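Local coordinates for protein arginase (RocF) (Helicobacter pylori, PDB 4G3H) that probably catalyses the manganese-dependent hydrolysis of L-arginine to L-ornithine and urea, at residues Asp61-Cys66 against Gln160-Leu165; Cys178-Gly183 against Pro201-Asp206; Phe243-Val248 against Thr285-His290. One frame throughout, in Å; residues are numbered along the deposited sequence.

Contact 1. Residues Asp61-Cys66 against Gln160-Leu165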
ATOM      1  N   ASP A  61      10.663  20.282  -2.164  1.00 39.30           N
ATOM      2  CA  ASP A  61       9.247  20.483  -2.450  1.00 38.75           C
ATOM      3  C   ASP A  61       8.438  19.300  -1.933  1.00 36.64           C
ATOM      4  O   ASP A  61       7.393  19.474  -1.304  1.00 35.20           O
ATOM      5  CB  ASP A  61       9.015  20.639  -3.954  1.00 82.39           C
ATOM      6  CG  ASP A  61       9.726  21.844  -4.532  1.00 87.30           C
ATOM      7  OD1 ASP A  61       9.529  22.963  -4.010  1.00 89.39           O
ATOM      8  OD2 ASP A  61      10.480  21.672  -5.512  1.00 91.30           O
ATOM      9  N   TYR A  62       8.935  18.097  -2.202  1.00 38.47           N
ATOM     10  CA  TYR A  62       8.269  16.878  -1.771  1.00 35.70           C
ATOM     11  C   TYR A  62       8.204  16.851  -0.253  1.00 33.63           C
ATOM     12  O   TYR A  62       7.170  16.532   0.333  1.00 31.78           O
ATOM     13  CB  TYR A  62       9.034  15.653  -2.270  1.00 39.08           C
ATOM     14  CG  TYR A  62       8.439  14.341  -1.814  1.00 39.37           C
ATOM     15  CD1 TYR A  62       7.296  13.817  -2.424  1.00 39.56           C
ATOM     16  CD2 TYR A  62       9.017  13.624  -0.766  1.00 38.29           C
ATOM     17  CE1 TYR A  62       6.745  12.603  -2.001  1.00 39.41           C
ATOM     18  CE2 TYR A  62       8.478  12.418  -0.334  1.00 39.14           C
ATOM     19  CZ  TYR A  62       7.347  11.913  -0.954  1.00 40.09           C
ATOM     20  OH  TYR A  62       6.835  10.712  -0.526  1.00 42.02           O
ATOM     21  N   TYR A  63       9.319  17.189   0.381  1.00 30.74           N
ATOM     22  CA  TYR A  63       9.379  17.201   1.835  1.00 30.95           C
ATOM     23  C   TYR A  63       8.306  18.114   2.409  1.00 29.65           C
ATOM     24  O   TYR A  63       7.512  17.703   3.250  1.00 27.87           O
ATOM     25  CB  TYR A  63      10.749  17.685   2.308  1.00 33.88           C
ATOM     26  CG  TYR A  63      10.824  17.861   3.805  1.00 33.47           C
ATOM     27  CD1 TYR A  63      10.959  16.764   4.649  1.00 33.43           C
ATOM     28  CD2 TYR A  63      10.723  19.126   4.380  1.00 33.82           C
ATOM     29  CE1 TYR A  63      10.991  16.918   6.029  1.00 34.92           C
ATOM     30  CE2 TYR A  63      10.754  19.294   5.760  1.00 35.38           C
ATOM     31  CZ  TYR A  63      10.887  18.186   6.578  1.00 35.39           C
ATOM     32  OH  TYR A  63      10.916  18.344   7.944  1.00 35.14           O
ATOM     33  N   LEU A  64       8.295  19.361   1.951  1.00 31.17           N
ATOM     34  CA  LEU A  64       7.332  20.342   2.428  1.00 30.55           C
ATOM     35  C   LEU A  64       5.894  19.926   2.165  1.00 29.05           C
ATOM     36  O   LEU A  64       5.033  20.073   3.035  1.00 27.95           O
ATOM     37  CB  LEU A  64       7.597  21.700   1.777  1.00 50.00           C
ATOM     38  CG  LEU A  64       8.890  22.409   2.183  1.00 53.20           C
ATOM     39  CD1 LEU A  64       9.025  23.707   1.401  1.00 54.52           C
ATOM     40  CD2 LEU A  64       8.873  22.688   3.680  1.00 54.07           C
ATOM     41  N   PHE A  65       5.633  19.407   0.970  1.00 26.20           N
ATOM     42  CA  PHE A  65       4.281  18.991   0.624  1.00 27.03           C
ATOM     43  C   PHE A  65       3.786  17.908   1.571  1.00 27.06           C
ATOM     44  O   PHE A  65       2.665  17.978   2.076  1.00 26.11           O
ATOM     45  CB  PHE A  65       4.214  18.472  -0.814  1.00 28.07           C
ATOM     46  CG  PHE A  65       2.805  18.286  -1.316  1.00 29.62           C
ATOM     47  CD1 PHE A  65       2.128  19.334  -1.940  1.00 27.61           C
ATOM     48  CD2 PHE A  65       2.137  17.078  -1.125  1.00 28.28           C
ATOM     49  CE1 PHE A  65       0.807  19.180  -2.362  1.00 28.58           C
ATOM     50  CE2 PHE A  65       0.813  16.917  -1.544  1.00 28.82           C
ATOM     51  CZ  PHE A  65       0.149  17.969  -2.162  1.00 27.12           C
ATOM     52  N   CYS A  66       4.625  16.905   1.810  1.00 27.86           N
ATOM     53  CA  CYS A  66       4.258  15.814   2.703  1.00 30.20           C
ATOM     54  C   CYS A  66       3.985  16.313   4.117  1.00 30.91           C
ATOM     55  O   CYS A  66       2.957  15.983   4.716  1.00 28.50           O
ATOM     56  CB  CYS A  66       5.364  14.756   2.737  1.00 36.97           C
ATOM     57  SG  CYS A  66       5.416  13.704   1.272  1.00 42.02           S
ATOM     58  N   GLN A 160      17.203  11.835   6.718  1.00 37.66           N
ATOM     59  CA  GLN A 160      16.791  11.551   8.083  1.00 39.20           C
ATOM     60  C   GLN A 160      15.616  12.460   8.400  1.00 37.99           C
ATOM     61  O   GLN A 160      14.696  12.072   9.111  1.00 36.87           O
ATOM     62  CB  GLN A 160      17.946  11.810   9.058  1.00 73.16           C
ATOM     63  CG  GLN A 160      17.634  11.455  10.510  1.00 79.10           C
ATOM     64  CD  GLN A 160      16.772  12.494  11.216  1.00 82.68           C
ATOM     65  OE1 GLN A 160      16.238  12.241  12.297  1.00 83.44           O
ATOM     66  NE2 GLN A 160      16.646  13.673  10.615  1.00 83.56           N
ATOM     67  N   LYS A 161      15.657  13.673   7.861  1.00 46.15           N
ATOM     68  CA  LYS A 161      14.596  14.648   8.073  1.00 46.10           C
ATOM     69  C   LYS A 161      13.303  14.108   7.456  1.00 44.41           C
ATOM     70  O   LYS A 161      12.246  14.112   8.087  1.00 43.83           O
ATOM     71  CB  LYS A 161      14.975  15.977   7.407  1.00 58.60           C
ATOM     72  CG  LYS A 161      14.005  17.124   7.661  1.00 62.99           C
ATOM     73  CD  LYS A 161      14.040  18.162   6.532  1.00 65.96           C
ATOM     74  CE  LYS A 161      15.401  18.819   6.361  1.00 67.98           C
ATOM     75  NZ  LYS A 161      15.412  19.761   5.201  1.00 67.73           N
ATOM     76  N   LEU A 162      13.410  13.634   6.219  1.00 38.42           N
ATOM     77  CA  LEU A 162      12.280  13.097   5.476  1.00 36.98           C
ATOM     78  C   LEU A 162      11.692  11.812   6.074  1.00 35.71           C
ATOM     79  O   LEU A 162      10.493  11.751   6.361  1.00 34.11           O
ATOM     80  CB  LEU A 162      12.705  12.859   4.025  1.00 39.45           C
ATOM     81  CG  LEU A 162      11.704  12.201   3.076  1.00 39.45           C
ATOM     82  CD1 LEU A 162      10.442  13.040   2.994  1.00 39.50           C
ATOM     83  CD2 LEU A 162      12.340  12.049   1.699  1.00 38.28           C
ATOM     84  N   CYS A 163      12.533  10.793   6.254  1.00 32.65           N
ATOM     85  CA  CYS A 163      12.104   9.508   6.820  1.00 31.70           C
ATOM     86  C   CYS A 163      11.486   9.719   8.185  1.00 30.70           C
ATOM     87  O   CYS A 163      10.770   8.865   8.708  1.00 29.05           O
ATOM     88  CB  CYS A 163      13.294   8.565   6.982  1.00 36.56           C
ATOM     89  SG  CYS A 163      14.073   8.105   5.443  1.00 38.53           S
ATOM     90  N   SER A 164      11.774  10.782   8.810  1.00 35.61           N
ATOM     91  CA  SER A 164      11.170  11.139   9.987  1.00 37.16           C
ATOM     92  C   SER A 164       9.910  11.936  10.034  1.00 36.08           C
ATOM     93  O   SER A 164       9.469  12.176  11.014  1.00 34.53           O
ATOM     94  CB  SER A 164      12.132  11.958  10.714  1.00 62.92           C
ATOM     95  OG  SER A 164      12.516  11.268  11.751  1.00 71.10           O
ATOM     96  N   LEU A 165       9.420  12.347   8.940  1.00 28.45           N
ATOM     97  CA  LEU A 165       8.239  13.088   8.930  1.00 31.66           C
ATOM     98  C   LEU A 165       7.104  12.397   9.457  1.00 32.71           C
ATOM     99  O   LEU A 165       6.950  11.311   9.398  1.00 30.97           O
ATOM    100  CB  LEU A 165       7.825  13.277   7.520  1.00 45.56           C
ATOM    101  CG  LEU A 165       8.473  14.224   6.719  1.00 47.32           C
ATOM    102  CD1 LEU A 165       8.097  14.227   5.543  1.00 47.37           C
ATOM    103  CD2 LEU A 165       8.084  15.370   7.298  1.00 48.83           C
TER
HETATM  104  O   HOH W   1      11.285  15.800  10.016  1.00 47.91           O
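Helix 59-78 comes nearest helix 153-163 where the CA atoms of Tyr-63 and Leu-162 stand 6.2 Å apart, and the segment 160-165 then brings Leu-165 alongside Cys-66. The ring of Tyr-63 reaches across the gap because its CG is anti to the backbone N (chi1 174°). Lys-161 crosses that ring at about a right angle. Its CG, likewise anti to the backbone N, leads CD over one face in a CH-pi contact, and the bend at chi3 (-61°) keeps the ammonium above the same face, with NZ 4.9 Å from the centroid of the Tyr-63 ring in a cation-pi arrangement. The aromatic cloud would thus be expected to steady the positive charge, which has a weak, long ion pair with Glu-60 besides. At the phenol tip, a water donates to Lys-161 O over 2.7 Å and makes a weak hydrogen bond with Tyr-63 OH, whose stronger partner is Lys-67 NZ. The remaining side-chain contacts are mainly between apolar groups. Leu-165 slants against the ring, CD2 lying 3.5 Å from Tyr-63 CE1, while its other branch, CD1, rests 4.0 Å from Cys-66 CB. Leu-162 uses its CD1 methyl at the edge of the Tyr-62 ring, 3.9 Å from CE2 of Tyr-62; SG of Cys-66 lies over a face of that ring, and Phe-53 stacks on Tyr-62. Phe-95 of helix 94-104 touches both Tyr-62 and Leu-162, so three helices share the apolar layer. The result is packing between helices 59-78 and 153-163 at the periphery of the alpha/beta arginase fold, with a cation-pi pair beside the apolar contacts.

Contact 2. Residues Cys178-Gly183 against Pro201-Asp206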
ATOM      1  N   CYS A 178       8.160  -7.341  11.664  1.00 26.04           N
ATOM      2  CA  CYS A 178       6.707  -7.230  11.637  1.00 24.33           C
ATOM      3  C   CYS A 178       6.190  -6.734  10.280  1.00 24.38           C
ATOM      4  O   CYS A 178       5.023  -6.355  10.132  1.00 24.32           O
ATOM      5  CB  CYS A 178       6.244  -6.326  12.778  1.00 29.27           C
ATOM      6  SG  CYS A 178       6.624  -7.055  14.404  1.00 33.86           S
ATOM      7  N   LEU A 179       7.083  -6.733   9.295  1.00 27.19           N
ATOM      8  CA  LEU A 179       6.751  -6.356   7.930  1.00 25.13           C
ATOM      9  C   LEU A 179       6.700  -7.716   7.259  1.00 26.13           C
ATOM     10  O   LEU A 179       7.678  -8.462   7.299  1.00 27.82           O
ATOM     11  CB  LEU A 179       7.865  -5.498   7.312  1.00 18.69           C
ATOM     12  CG  LEU A 179       8.001  -5.480   5.779  1.00 17.53           C
ATOM     13  CD1 LEU A 179       6.730  -4.958   5.119  1.00 15.68           C
ATOM     14  CD2 LEU A 179       9.190  -4.608   5.391  1.00 18.08           C
ATOM     15  N   VAL A 180       5.558  -8.058   6.671  1.00 23.36           N
ATOM     16  CA  VAL A 180       5.424  -9.354   6.025  1.00 22.42           C
ATOM     17  C   VAL A 180       5.164  -9.216   4.531  1.00 21.64           C
ATOM     18  O   VAL A 180       4.131  -8.691   4.105  1.00 22.33           O
ATOM     19  CB  VAL A 180       4.286 -10.179   6.671  1.00 26.08           C
ATOM     20  CG1 VAL A 180       4.264 -11.589   6.084  1.00 25.73           C
ATOM     21  CG2 VAL A 180       4.473 -10.232   8.186  1.00 25.28           C
ATOM     22  N   TYR A 181       6.116  -9.691   3.738  1.00 19.86           N
ATOM     23  CA  TYR A 181       6.017  -9.626   2.285  1.00 20.55           C
ATOM     24  C   TYR A 181       5.286 -10.833   1.709  1.00 20.14           C
ATOM     25  O   TYR A 181       5.519 -11.964   2.125  1.00 21.48           O
ATOM     26  CB  TYR A 181       7.412  -9.571   1.662  1.00 21.06           C
ATOM     27  CG  TYR A 181       8.095  -8.224   1.696  1.00 21.62           C
ATOM     28  CD1 TYR A 181       7.492  -7.096   1.127  1.00 18.53           C
ATOM     29  CD2 TYR A 181       9.392  -8.097   2.207  1.00 20.07           C
ATOM     30  CE1 TYR A 181       8.169  -5.876   1.055  1.00 19.54           C
ATOM     31  CE2 TYR A 181      10.075  -6.892   2.142  1.00 20.74           C
ATOM     32  CZ  TYR A 181       9.464  -5.783   1.560  1.00 23.33           C
ATOM     33  OH  TYR A 181      10.167  -4.600   1.450  1.00 20.79           O
ATOM     34  N   PHE A 182       4.419 -10.586   0.734  1.00 20.29           N
ATOM     35  CA  PHE A 182       3.670 -11.655   0.080  1.00 21.22           C
ATOM     36  C   PHE A 182       3.828 -11.537  -1.431  1.00 20.38           C
ATOM     37  O   PHE A 182       3.495 -10.502  -2.010  1.00 20.02           O
ATOM     38  CB  PHE A 182       2.179 -11.559   0.430  1.00 23.36           C
ATOM     39  CG  PHE A 182       1.876 -11.781   1.889  1.00 23.55           C
ATOM     40  CD1 PHE A 182       1.662 -13.068   2.381  1.00 22.37           C
ATOM     41  CD2 PHE A 182       1.804 -10.703   2.771  1.00 21.70           C
ATOM     42  CE1 PHE A 182       1.377 -13.279   3.732  1.00 21.10           C
ATOM     43  CE2 PHE A 182       1.521 -10.904   4.122  1.00 22.79           C
ATOM     44  CZ  PHE A 182       1.307 -12.196   4.602  1.00 22.61           C
ATOM     45  N   GLY A 183       4.343 -12.592  -2.060  1.00 21.85           N
ATOM     46  CA  GLY A 183       4.510 -12.605  -3.506  1.00 19.69           C
ATOM     47  C   GLY A 183       5.686 -11.846  -4.102  1.00 20.62           C
ATOM     48  O   GLY A 183       5.789 -11.730  -5.327  1.00 21.45           O
ATOM     49  N   PRO A 201      10.352 -11.349   7.115  1.00 23.27           N
ATOM     50  CA  PRO A 201       9.614 -12.512   6.600  1.00 22.60           C
ATOM     51  C   PRO A 201       9.077 -12.254   5.193  1.00 23.26           C
ATOM     52  O   PRO A 201       8.471 -11.215   4.940  1.00 23.66           O
ATOM     53  CB  PRO A 201       8.498 -12.700   7.628  1.00 26.89           C
ATOM     54  CG  PRO A 201       8.277 -11.318   8.153  1.00 27.07           C
ATOM     55  CD  PRO A 201       9.686 -10.791   8.305  1.00 26.41           C
ATOM     56  N   LEU A 202       9.313 -13.198   4.287  1.00 25.60           N
ATOM     57  CA  LEU A 202       8.878 -13.074   2.896  1.00 27.76           C
ATOM     58  C   LEU A 202       8.303 -14.392   2.369  1.00 28.77           C
ATOM     59  O   LEU A 202       9.009 -15.402   2.271  1.00 29.22           O
ATOM     60  CB  LEU A 202      10.065 -12.628   2.019  1.00 19.00           C
ATOM     61  CG  LEU A 202       9.804 -12.300   0.543  1.00 20.39           C
ATOM     62  CD1 LEU A 202      10.993 -11.560  -0.032  1.00 17.97           C
ATOM     63  CD2 LEU A 202       9.538 -13.574  -0.243  1.00 18.80           C
ATOM     64  N   PHE A 203       7.018 -14.377   2.025  1.00 21.95           N
ATOM     65  CA  PHE A 203       6.360 -15.571   1.514  1.00 21.93           C
ATOM     66  C   PHE A 203       6.203 -15.457   0.008  1.00 21.67           C
ATOM     67  O   PHE A 203       5.437 -14.632  -0.486  1.00 19.27           O
ATOM     68  CB  PHE A 203       5.003 -15.747   2.197  1.00 24.90           C
ATOM     69  CG  PHE A 203       5.103 -15.927   3.690  1.00 26.27           C
ATOM     70  CD1 PHE A 203       5.660 -17.086   4.230  1.00 25.91           C
ATOM     71  CD2 PHE A 203       4.659 -14.929   4.558  1.00 27.60           C
ATOM     72  CE1 PHE A 203       5.774 -17.246   5.613  1.00 29.30           C
ATOM     73  CE2 PHE A 203       4.770 -15.077   5.943  1.00 27.35           C
ATOM     74  CZ  PHE A 203       5.326 -16.236   6.472  1.00 29.65           C
ATOM     75  N   SER A 204       6.942 -16.291  -0.719  1.00 24.46           N
ATOM     76  CA  SER A 204       6.917 -16.270  -2.179  1.00 22.94           C
ATOM     77  C   SER A 204       5.625 -16.793  -2.773  1.00 23.16           C
ATOM     78  O   SER A 204       4.812 -17.401  -2.084  1.00 22.11           O
ATOM     79  CB  SER A 204       8.073 -17.099  -2.737  1.00 21.52           C
ATOM     80  OG  SER A 204       7.874 -18.480  -2.476  1.00 22.82           O
ATOM     81  N   VAL A 205       5.464 -16.558  -4.070  1.00 22.62           N
ATOM     82  CA  VAL A 205       4.308 -17.018  -4.812  1.00 23.92           C
ATOM     83  C   VAL A 205       4.124 -18.522  -4.634  1.00 25.09           C
ATOM     84  O   VAL A 205       3.002 -19.000  -4.475  1.00 26.37           O
ATOM     85  CB  VAL A 205       4.469 -16.723  -6.325  1.00 24.79           C
ATOM     86  CG1 VAL A 205       3.364 -17.421  -7.110  1.00 23.28           C
ATOM     87  CG2 VAL A 205       4.430 -15.211  -6.573  1.00 21.11           C
ATOM     88  N   ASP A 206       5.229 -19.265  -4.664  1.00 25.67           N
ATOM     89  CA  ASP A 206       5.180 -20.717  -4.521  1.00 26.71           C
ATOM     90  C   ASP A 206       4.748 -21.177  -3.131  1.00 26.49           C
ATOM     91  O   ASP A 206       3.962 -22.116  -3.008  1.00 28.65           O
ATOM     92  CB  ASP A 206       6.538 -21.334  -4.869  1.00 42.13           C
ATOM     93  CG  ASP A 206       6.920 -21.127  -6.328  1.00 47.68           C
ATOM     94  OD1 ASP A 206       6.108 -21.462  -7.215  1.00 51.21           O
ATOM     95  OD2 ASP A 206       8.036 -20.634  -6.593  1.00 53.05           O
TER
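Three backbone hydrogen bonds form the innermost shell. Tyr-181 N donates a hydrogen bond to Pro-201 O at 3.1 Å, in the carbonyl plane; Phe-203 N then donates to Tyr-181 O at 2.8 Å, from above the carbonyl plane, and Gly-183 N closes the ladder on Phe-203 O at 2.8 Å, nearly along the C=O axis. All three are almost straight, with angles at hydrogen of 168° or more. Tyr-181 pairs with Leu-202 and Phe-182 with Phe-203 in parallel register, so each pair puts its side chains on one face of the sheet. On the face of the phenylalanines, the two rings lie side by side and point the same way, CE1 of Phe-182 being 3.8 Å from CD2 of Phe-203 with the planes turned obliquely, at 33°. Val-180 CG1, anti to its backbone N, meets the edge of the Phe-203 ring at CE2, 3.5 Å away. Pro-201 packs its CG against Leu-179 O and 4.0 Å from Val-180 CG2. These strands belong to a beta-alpha-beta crossover through helix 189-198, as in Rossmann-like sheets, and strand 202-203 is the outermost of the parallel sheet on this side. On the other face, Tyr-181 CB sits 3.8 Å from Leu-202 CG, while the phenol swings away from strand 202-203 and its OH bonds to Ala-119 O, near the manganese ligands Asp-116 and Asp-120. Further out, helix 212-223 covers both phenylalanines through Val-215 and Thr-219. Strand 110-115 bonds to the far edge of strand 179-182, while Ser-204 N-caps helix 205-210, its OG bonding weakly to Ala-207 N.

Contact 3. Residues Phe243-Val248 against Thr285-His290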
ATOM      1  N   PHE A 243      -2.733 -10.385 -15.356  1.00 28.76           N
ATOM      2  CA  PHE A 243      -3.234  -9.041 -15.060  1.00 28.25           C
ATOM      3  C   PHE A 243      -2.275  -8.017 -15.644  1.00 28.90           C
ATOM      4  O   PHE A 243      -1.132  -7.902 -15.203  1.00 29.28           O
ATOM      5  CB  PHE A 243      -3.353  -8.835 -13.549  1.00 22.63           C
ATOM      6  CG  PHE A 243      -4.117  -7.601 -13.169  1.00 21.61           C
ATOM      7  CD1 PHE A 243      -5.511  -7.585 -13.215  1.00 22.98           C
ATOM      8  CD2 PHE A 243      -3.448  -6.447 -12.781  1.00 21.21           C
ATOM      9  CE1 PHE A 243      -6.229  -6.435 -12.877  1.00 20.82           C
ATOM     10  CE2 PHE A 243      -4.159  -5.291 -12.442  1.00 20.17           C
ATOM     11  CZ  PHE A 243      -5.548  -5.288 -12.491  1.00 18.20           C
ATOM     12  N   THR A 244      -2.746  -7.258 -16.627  1.00 26.40           N
ATOM     13  CA  THR A 244      -1.886  -6.291 -17.295  1.00 26.57           C
ATOM     14  C   THR A 244      -2.146  -4.817 -17.004  1.00 25.23           C
ATOM     15  O   THR A 244      -1.381  -3.960 -17.445  1.00 23.91           O
ATOM     16  CB  THR A 244      -1.934  -6.504 -18.826  1.00 30.03           C
ATOM     17  OG1 THR A 244      -3.232  -6.139 -19.321  1.00 30.40           O
ATOM     18  CG2 THR A 244      -1.665  -7.977 -19.165  1.00 26.99           C
ATOM     19  N   SER A 245      -3.208  -4.512 -16.265  1.00 22.54           N
ATOM     20  CA  SER A 245      -3.516  -3.117 -15.952  1.00 22.71           C
ATOM     21  C   SER A 245      -2.691  -2.581 -14.783  1.00 22.95           C
ATOM     22  O   SER A 245      -3.233  -2.040 -13.819  1.00 22.55           O
ATOM     23  CB  SER A 245      -5.007  -2.960 -15.655  1.00 26.32           C
ATOM     24  OG  SER A 245      -5.766  -3.168 -16.833  1.00 28.82           O
ATOM     25  N   THR A 246      -1.376  -2.731 -14.881  1.00 19.46           N
ATOM     26  CA  THR A 246      -0.470  -2.267 -13.846  1.00 21.82           C
ATOM     27  C   THR A 246       0.849  -1.860 -14.512  1.00 23.57           C
ATOM     28  O   THR A 246       1.266  -2.456 -15.511  1.00 23.49           O
ATOM     29  CB  THR A 246      -0.250  -3.373 -12.774  1.00 26.08           C
ATOM     30  OG1 THR A 246       0.374  -2.804 -11.620  1.00 27.71           O
ATOM     31  CG2 THR A 246       0.613  -4.499 -13.316  1.00 25.27           C
ATOM     32  N   GLY A 247       1.495  -0.842 -13.958  1.00 27.43           N
ATOM     33  CA  GLY A 247       2.733  -0.329 -14.521  1.00 29.56           C
ATOM     34  C   GLY A 247       3.950  -1.226 -14.633  1.00 32.01           C
ATOM     35  O   GLY A 247       4.671  -1.160 -15.627  1.00 34.23           O
ATOM     36  N   VAL A 248       4.202  -2.053 -13.623  1.00 30.75           N
ATOM     37  CA  VAL A 248       5.365  -2.934 -13.652  1.00 30.48           C
ATOM     38  C   VAL A 248       4.949  -4.382 -13.453  1.00 30.18           C
ATOM     39  O   VAL A 248       4.934  -4.886 -12.333  1.00 31.49           O
ATOM     40  CB  VAL A 248       6.387  -2.536 -12.557  1.00 31.63           C
ATOM     41  CG1 VAL A 248       7.633  -3.403 -12.660  1.00 31.19           C
ATOM     42  CG2 VAL A 248       6.750  -1.058 -12.703  1.00 28.83           C
ATOM     43  N   THR A 285      -4.693   2.233 -18.395  1.00 31.47           N
ATOM     44  CA  THR A 285      -4.191   2.719 -19.679  1.00 33.77           C
ATOM     45  C   THR A 285      -3.102   1.856 -20.314  1.00 34.27           C
ATOM     46  O   THR A 285      -2.892   1.932 -21.524  1.00 34.77           O
ATOM     47  CB  THR A 285      -3.661   4.177 -19.588  1.00 38.49           C
ATOM     48  OG1 THR A 285      -2.485   4.213 -18.774  1.00 42.39           O
ATOM     49  CG2 THR A 285      -4.708   5.095 -18.986  1.00 39.20           C
ATOM     50  N   VAL A 286      -2.410   1.044 -19.515  1.00 34.28           N
ATOM     51  CA  VAL A 286      -1.357   0.185 -20.051  1.00 32.82           C
ATOM     52  C   VAL A 286      -1.829  -1.246 -20.300  1.00 33.04           C
ATOM     53  O   VAL A 286      -1.039  -2.110 -20.679  1.00 33.68           O
ATOM     54  CB  VAL A 286      -0.109   0.137 -19.123  1.00 24.45           C
ATOM     55  CG1 VAL A 286       0.535   1.509 -19.055  1.00 21.95           C
ATOM     56  CG2 VAL A 286      -0.497  -0.351 -17.726  1.00 22.43           C
ATOM     57  N   SER A 287      -3.114  -1.504 -20.093  1.00 28.74           N
ATOM     58  CA  SER A 287      -3.630  -2.852 -20.315  1.00 31.32           C
ATOM     59  C   SER A 287      -3.496  -3.252 -21.779  1.00 34.22           C
ATOM     60  O   SER A 287      -3.679  -2.429 -22.675  1.00 33.76           O
ATOM     61  CB  SER A 287      -5.094  -2.946 -19.906  1.00 26.96           C
ATOM     62  OG  SER A 287      -5.631  -4.190 -20.317  1.00 25.17           O
ATOM     63  N   ILE A 288      -3.173  -4.519 -22.016  1.00 48.58           N
ATOM     64  CA  ILE A 288      -3.021  -5.020 -23.375  1.00 51.81           C
ATOM     65  C   ILE A 288      -4.289  -5.734 -23.821  1.00 54.22           C
ATOM     66  O   ILE A 288      -4.352  -6.279 -24.918  1.00 56.68           O
ATOM     67  CB  ILE A 288      -1.835  -6.001 -23.491  1.00 40.37           C
ATOM     68  CG1 ILE A 288      -2.077  -7.225 -22.607  1.00 41.68           C
ATOM     69  CG2 ILE A 288      -0.551  -5.307 -23.082  1.00 40.66           C
ATOM     70  CD1 ILE A 288      -0.954  -8.238 -22.650  1.00 43.24           C
ATOM     71  N   LYS A 289      -5.302  -5.733 -22.963  1.00 40.85           N
ATOM     72  CA  LYS A 289      -6.564  -6.380 -23.292  1.00 42.55           C
ATOM     73  C   LYS A 289      -7.577  -5.346 -23.755  1.00 43.96           C
ATOM     74  O   LYS A 289      -7.396  -4.149 -23.551  1.00 42.86           O
ATOM     75  CB  LYS A 289      -7.099  -7.141 -22.081  1.00 57.44           C
ATOM     76  CG  LYS A 289      -6.163  -8.233 -21.597  1.00 58.04           C
ATOM     77  CD  LYS A 289      -6.732  -8.970 -20.403  1.00 60.06           C
ATOM     78  CE  LYS A 289      -5.746 -10.003 -19.891  1.00 61.03           C
ATOM     79  NZ  LYS A 289      -6.272 -10.714 -18.702  1.00 61.24           N
ATOM     80  N   HIS A 290      -8.642  -5.809 -24.392  1.00 55.75           N
ATOM     81  CA  HIS A 290      -9.663  -4.900 -24.879  1.00 58.59           C
ATOM     82  C   HIS A 290     -11.032  -5.343 -24.394  1.00 58.58           C
ATOM     83  O   HIS A 290     -11.915  -5.679 -25.184  1.00 59.78           O
ATOM     84  CB  HIS A 290      -9.619  -4.838 -26.406  1.00 82.18           C
ATOM     85  CG  HIS A 290      -8.309  -4.356 -26.948  1.00 86.33           C
ATOM     86  ND1 HIS A 290      -7.773  -3.131 -26.617  1.00 88.70           N
ATOM     87  CD2 HIS A 290      -7.423  -4.940 -27.789  1.00 88.32           C
ATOM     88  CE1 HIS A 290      -6.613  -2.979 -27.232  1.00 89.22           C
ATOM     89  NE2 HIS A 290      -6.377  -4.063 -27.949  1.00 89.10           N
TER
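Thr-244 holds OG1 in the crowded position between its backbone N and carbonyl carbon (chi1 69°), which turns the hydroxyl toward Ser-287 OG and the backbone N of Ile-288 and leaves CG2 to face the isoleucine; Ser-287 sets its own OG anti to the backbone N (chi1 171°). The two loops run in opposite directions, with the CA atoms of Ser-245 and Ser-287 4.4 Å apart. Across this narrow gap Ile-288 N donates to Thr-244 OG1 at 3.1 Å, a fairly straight bond of 162° at the hydrogen. Ser-287 OG, 3.2 Å from Thr-244 OG1, accepts from Lys-289 N at 3.1 Å, so that Ser-287 closes an ST turn. The apolar branch of Thr-244 crosses Ile-288 at about a right angle, CG2 touching Ile-288 CG1 at 3.5 Å. On the other flank Val-286 lays its CG2 methyl against backbone carbonyls, 3.5 Å from Thr-246 O and slightly farther from Thr-244 O. Ser-245, at the centre of an inverse gamma turn, bends the first loop; its OG packs 3.2 Å from Ser-287 CB. A second shell ties these hydroxyls together: OE1 of Glu-294, at the start of helix 293-309, bonds to both Ser-245 OG and Ser-287 OG, and OE2 to Thr-244 N. The carboxylate thus grips both loops, while Lys-289 NZ bonds to Leu-242 O. Thr-246 points away from this seam, its OG1 bonding to Glu-281 O and its side chain about 4 Å from those of the manganese ligands Asp-234 and Asp-236. The paired loops follow the C-terminal ends of strands 228-234 and 274-280, the edge where parallel alpha/beta sheets carry their active sites, here beside the dimanganese centre.

The three contacts follow one another along the chain without touching. Contact 1 joins peripheral helices, contact 2 builds the sheet edge, and contact 3 pairs loops that follow two neighbouring strands of the same sheet. Their distances from a bound manganese ion differ: the side chain of Tyr-62 in contact 1 is about 13 Å from one, that of Tyr-181 in contact 2 about 8 Å, and that of Thr-246 in contact 3 about 6 Å. Contacts 2 and 3 come closest, about 10 Å between nearest atoms, each near different manganese ligands. Contact 1 stays about 14 Å from contact 2 and about 17 Å from contact 3, again between nearest atoms.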